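Side-chain contacts in Bd3460 (Bdellovibrio bacteriovorus, PDB 5CEC), which binds the predatory endopeptidase Bd3459 as an ankyrin-repeat immunity protein and probably protects the predator from its own enzyme during prey invasion: residues G96-A99 with L100-A103; G197-A200 with L201-A204. All blocks are in the same frame, centred on the assembly; numbering follows the deposited sequence.

How the contacts relate
Contacts 1 and 2 are two examples of the same ankyrin element: a glycine, a polar residue, a threonine N-cap and an alanine that opens the first helix of a helix pair. Their centres lie 29 Å apart and their nearest atoms about 22 Å, so the two do not touch. The centre of contact 1 lies about 7 Å from the centre of the chain, and the contact meets Bd3459 through Glu-97 and Phe-102; the centre of contact 2 lies about 24 Å from that of the chain, and the partner does not touch it. Asp-202 of contact 2 completes a capping box; the equivalent position in contact 1 is Ala-101.

Contact 1: G96-A99 with L100-A103; sequences GETA and LAFA
The segment matching the TPLH signature of ankyrin repeats, here Thr-98 to Ala-101, in which the threonine leads the chain into the first helix of the helix pair, brings Glu-97 and Thr-98 against Ala-101 and Phe-102. Thr-98 is the N-cap of helix 99-105. Its OG1 lies between the backbone N and the carbonyl carbon (chi1 67°), which turns the hydroxyl toward the first turn, where it accepts a weak but straight capping bond from Ala-101 N at 3.4 Å. The backbone carbonyl of the same residue is held more firmly, since Phe-102 N reaches Thr-98 O at 2.9 Å and comes in almost in line with the C=O bond. One residue further, Ala-103 N donates to Ala-99 O at 2.9 Å.

Glu-97 and Phe-102 cross at about a right angle. The CB of Glu-97 rests 3.8 Å from Phe-102 CE2, and its extended side chain brings OE1 over one face of the Phe-102 ring, 3.8 Å above the plane and over the centre. The two planes are turned 64° apart, so the carboxylate is far from lying flat on the ring. Glu-97 CB also meets the methyl of Ala-101, CB to CB, at 3.8 Å.

In this predicted repeat, 95-127, the face of the first helix bearing Phe-102 packs on helix 66-72 of the preceding helix pair through Met-68 and Met-72, while Leu-100 reaches helix 109-117. The buried carboxylate of Glu-97 is hydrogen-bonded at both oxygens: OE1 to Ser-393 OG of the Bd3459 chain, OE2 to Ala-127 N. Arg-392 of Bd3459 packs on Phe-102.

Contact 2: G197-A200 with L201-A204; sequences GQTA and LDVA
Gln-198 lays its side chain across Val-203 at about a right angle, with the amide end over one methyl: OE1 of Gln-198 comes to 3.5 Å from Val-203 CG1, and CD lies close by. Placing CG beside its own backbone N (chi1 -58°) and extending the chain beyond it carries the amide along the flank of the helix, where Gln-198 NE2 is hydrogen-bonded to Glu-206 OE1. Nearer the backbone, the CB atoms of Gln-198 and Asp-202 meet at 3.8 Å.

Thr-199 and Asp-202 grip each other by two reciprocal bonds. Asp-202 N donates to Thr-199 OG1 at 3.1 Å with an N-H...O angle of 161°, while the backbone N of Thr-199 donates to Asp-202 OD2 at 3.0 Å, an approach from above the carboxylate plane, 40° out of it. The carboxylate is thereby drawn back over the start of the helix, and its negative charge would be expected to interact favourably with the helix dipole there. Backbone bonds continue the turn, from Val-203 N to Thr-199 O (3.1 Å) and from Ala-204 N to Ala-200 O (3.0 Å).

Val-203 packs on Phe-169 and Ala-172 of helix 167-174, and Ala-204 packs on Thr-212 and Ala-213 of helix 210-218. Paired in this way, Thr-199 as N-cap and Asp-202 three residues later form a classical capping box, here at the start of the first helix of the last helix pair in the ankyrin stack.

Contact 1: G96-A99 with L100-A103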
ATOM      1  N   GLY B  96       8.916   9.461 -22.307  1.00 16.37           N
ATOM      2  CA  GLY B  96      10.329   9.110 -22.499  1.00 16.24           C
ATOM      3  C   GLY B  96      10.879   8.044 -21.589  1.00 14.73           C
ATOM      4  O   GLY B  96      12.100   7.867 -21.539  1.00 16.33           O
ATOM      5  N   GLU B  97       9.993   7.336 -20.888  1.00 14.05           N
ATOM      6  CA  GLU B  97      10.395   6.398 -19.860  1.00 13.97           C
ATOM      7  C   GLU B  97      10.399   4.961 -20.310  1.00 13.77           C
ATOM      8  O   GLU B  97       9.446   4.469 -20.907  1.00 14.79           O
ATOM      9  CB  GLU B  97       9.506   6.559 -18.637  1.00 14.34           C
ATOM     10  CG  GLU B  97       9.764   7.870 -17.905  1.00 14.90           C
ATOM     11  CD  GLU B  97       8.999   8.019 -16.602  1.00 14.98           C
ATOM     12  OE1 GLU B  97       7.824   7.591 -16.553  1.00 16.10           O
ATOM     13  OE2 GLU B  97       9.584   8.582 -15.646  1.00 14.44           O
ATOM     14  N   THR B  98      11.492   4.275 -20.004  1.00 13.85           N
ATOM     15  CA  THR B  98      11.559   2.828 -20.159  1.00 13.62           C
ATOM     16  C   THR B  98      10.915   2.161 -18.935  1.00 13.78           C
ATOM     17  O   THR B  98      10.587   2.834 -17.913  1.00 13.82           O
ATOM     18  CB  THR B  98      12.988   2.309 -20.252  1.00 14.17           C
ATOM     19  OG1 THR B  98      13.625   2.525 -18.993  1.00 14.58           O
ATOM     20  CG2 THR B  98      13.782   2.993 -21.383  1.00 14.77           C
ATOM     21  N   ALA B  99      10.687   0.862 -19.028  1.00 13.66           N
ATOM     22  CA  ALA B  99      10.182   0.090 -17.898  1.00 13.86           C
ATOM     23  C   ALA B  99      10.978   0.309 -16.618  1.00 13.79           C
ATOM     24  O   ALA B  99      10.390   0.417 -15.539  1.00 13.67           O
ATOM     25  CB  ALA B  99      10.116  -1.410 -18.203  1.00 14.95           C
ATOM     26  N   LEU B 100      12.304   0.385 -16.739  1.00 12.60           N
ATOM     27  CA  LEU B 100      13.130   0.603 -15.556  1.00 13.35           C
ATOM     28  C   LEU B 100      12.836   1.968 -14.943  1.00 13.99           C
ATOM     29  O   LEU B 100      12.774   2.093 -13.700  1.00 14.10           O
ATOM     30  CB  LEU B 100      14.613   0.447 -15.904  1.00 14.23           C
ATOM     31  CG  LEU B 100      15.581   0.716 -14.749  1.00 14.10           C
ATOM     32  CD1 LEU B 100      15.300  -0.141 -13.506  1.00 15.73           C
ATOM     33  CD2 LEU B 100      17.014   0.488 -15.216  1.00 15.42           C
ATOM     34  N   ALA B 101      12.676   2.989 -15.770  1.00 13.08           N
ATOM     35  CA  ALA B 101      12.245   4.286 -15.242  1.00 12.91           C
ATOM     36  C   ALA B 101      10.899   4.225 -14.570  1.00 12.49           C
ATOM     37  O   ALA B 101      10.755   4.803 -13.495  1.00 13.01           O
ATOM     38  CB  ALA B 101      12.250   5.341 -16.323  1.00 13.92           C
ATOM     39  N   PHE B 102       9.945   3.524 -15.132  1.00 12.87           N
ATOM     40  CA  PHE B 102       8.648   3.328 -14.461  1.00 12.99           C
ATOM     41  C   PHE B 102       8.807   2.687 -13.097  1.00 13.42           C
ATOM     42  O   PHE B 102       8.173   3.116 -12.135  1.00 14.20           O
ATOM     43  CB  PHE B 102       7.687   2.510 -15.312  1.00 13.77           C
ATOM     44  CG  PHE B 102       6.946   3.311 -16.322  1.00 13.51           C
ATOM     45  CD1 PHE B 102       5.851   4.039 -15.922  1.00 14.68           C
ATOM     46  CD2 PHE B 102       7.325   3.369 -17.672  1.00 14.26           C
ATOM     47  CE1 PHE B 102       5.145   4.816 -16.812  1.00 15.32           C
ATOM     48  CE2 PHE B 102       6.576   4.129 -18.572  1.00 15.25           C
ATOM     49  CZ  PHE B 102       5.492   4.842 -18.129  1.00 15.70           C
ATOM     50  N   ALA B 103       9.666   1.678 -13.002  1.00 13.26           N
ATOM     51  CA  ALA B 103       9.847   0.968 -11.740  1.00 14.35           C
ATOM     52  C   ALA B 103      10.447   1.903 -10.696  1.00 13.32           C
ATOM     53  O   ALA B 103       9.925   2.021  -9.588  1.00 13.80           O
ATOM     54  CB  ALA B 103      10.737  -0.243 -11.933  1.00 14.74           C
TER

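Contact 2: G197-A200 with L201-A204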
ATOM      1  N   GLY B 197      24.247  28.795 -11.731  1.00 22.52           N
ATOM      2  CA  GLY B 197      25.505  29.127 -11.073  1.00 23.08           C
ATOM      3  C   GLY B 197      25.602  28.750  -9.607  1.00 22.33           C
ATOM      4  O   GLY B 197      26.498  29.212  -8.904  1.00 26.40           O
ATOM      5  N   GLN B 198      24.676  27.924  -9.141  1.00 20.59           N
ATOM      6  CA  GLN B 198      24.617  27.511  -7.748  1.00 20.75           C
ATOM      7  C   GLN B 198      25.369  26.199  -7.503  1.00 19.38           C
ATOM      8  O   GLN B 198      25.324  25.277  -8.311  1.00 19.23           O
ATOM      9  CB  GLN B 198      23.165  27.274  -7.312  1.00 19.69           C
ATOM     10  CG  GLN B 198      22.212  28.449  -7.449  1.00 20.76           C
ATOM     11  CD  GLN B 198      20.790  28.007  -7.107  1.00 22.71           C
ATOM     12  OE1 GLN B 198      20.218  27.160  -7.786  1.00 22.31           O
ATOM     13  NE2 GLN B 198      20.230  28.562  -6.036  1.00 26.09           N
ATOM     14  N   THR B 199      26.039  26.116  -6.365  1.00 18.43           N
ATOM     15  CA  THR B 199      26.585  24.856  -5.869  1.00 19.25           C
ATOM     16  C   THR B 199      25.530  24.085  -5.088  1.00 17.48           C
ATOM     17  O   THR B 199      24.456  24.608  -4.785  1.00 18.26           O
ATOM     18  CB  THR B 199      27.760  25.120  -4.933  1.00 21.42           C
ATOM     19  OG1 THR B 199      27.294  25.894  -3.825  1.00 21.71           O
ATOM     20  CG2 THR B 199      28.905  25.867  -5.649  1.00 23.36           C
ATOM     21  N   ALA B 200      25.846  22.857  -4.701  1.00 16.38           N
ATOM     22  CA  ALA B 200      24.973  22.081  -3.833  1.00 17.11           C
ATOM     23  C   ALA B 200      24.772  22.774  -2.485  1.00 15.83           C
ATOM     24  O   ALA B 200      23.677  22.788  -1.955  1.00 16.17           O
ATOM     25  CB  ALA B 200      25.502  20.669  -3.649  1.00 17.30           C
ATOM     26  N   LEU B 201      25.830  23.342  -1.923  1.00 17.24           N
ATOM     27  CA  LEU B 201      25.704  24.105  -0.686  1.00 18.77           C
ATOM     28  C   LEU B 201      24.714  25.270  -0.873  1.00 18.64           C
ATOM     29  O   LEU B 201      23.862  25.500  -0.013  1.00 19.50           O
ATOM     30  CB  LEU B 201      27.081  24.643  -0.265  1.00 19.52           C
ATOM     31  CG  LEU B 201      27.093  25.574   0.953  1.00 20.98           C
ATOM     32  CD1 LEU B 201      26.408  24.926   2.147  1.00 21.05           C
ATOM     33  CD2 LEU B 201      28.519  25.947   1.294  1.00 23.53           C
ATOM     34  N   ASP B 202      24.823  25.989  -1.997  1.00 18.51           N
ATOM     35  CA  ASP B 202      23.920  27.101  -2.274  1.00 19.58           C
ATOM     36  C   ASP B 202      22.458  26.599  -2.216  1.00 19.48           C
ATOM     37  O   ASP B 202      21.585  27.264  -1.647  1.00 20.81           O
ATOM     38  CB  ASP B 202      24.168  27.714  -3.652  1.00 21.47           C
ATOM     39  CG  ASP B 202      25.425  28.541  -3.725  1.00 22.48           C
ATOM     40  OD1 ASP B 202      25.902  29.070  -2.696  1.00 26.64           O
ATOM     41  OD2 ASP B 202      25.906  28.700  -4.858  1.00 25.24           O
ATOM     42  N   VAL B 203      22.172  25.458  -2.830  1.00 18.15           N
ATOM     43  CA  VAL B 203      20.775  25.014  -2.884  1.00 18.49           C
ATOM     44  C   VAL B 203      20.298  24.467  -1.548  1.00 17.62           C
ATOM     45  O   VAL B 203      19.119  24.545  -1.230  1.00 18.89           O
ATOM     46  CB  VAL B 203      20.458  24.066  -4.076  1.00 17.55           C
ATOM     47  CG1 VAL B 203      20.919  24.685  -5.379  1.00 18.79           C
ATOM     48  CG2 VAL B 203      21.017  22.673  -3.892  1.00 17.72           C
ATOM     49  N   ALA B 204      21.207  23.877  -0.756  1.00 17.01           N
ATOM     50  CA  ALA B 204      20.851  23.510   0.610  1.00 17.35           C
ATOM     51  C   ALA B 204      20.390  24.713   1.431  1.00 17.81           C
ATOM     52  O   ALA B 204      19.388  24.647   2.113  1.00 19.36           O
ATOM     53  CB  ALA B 204      22.002  22.833   1.306  1.00 16.74           C
TER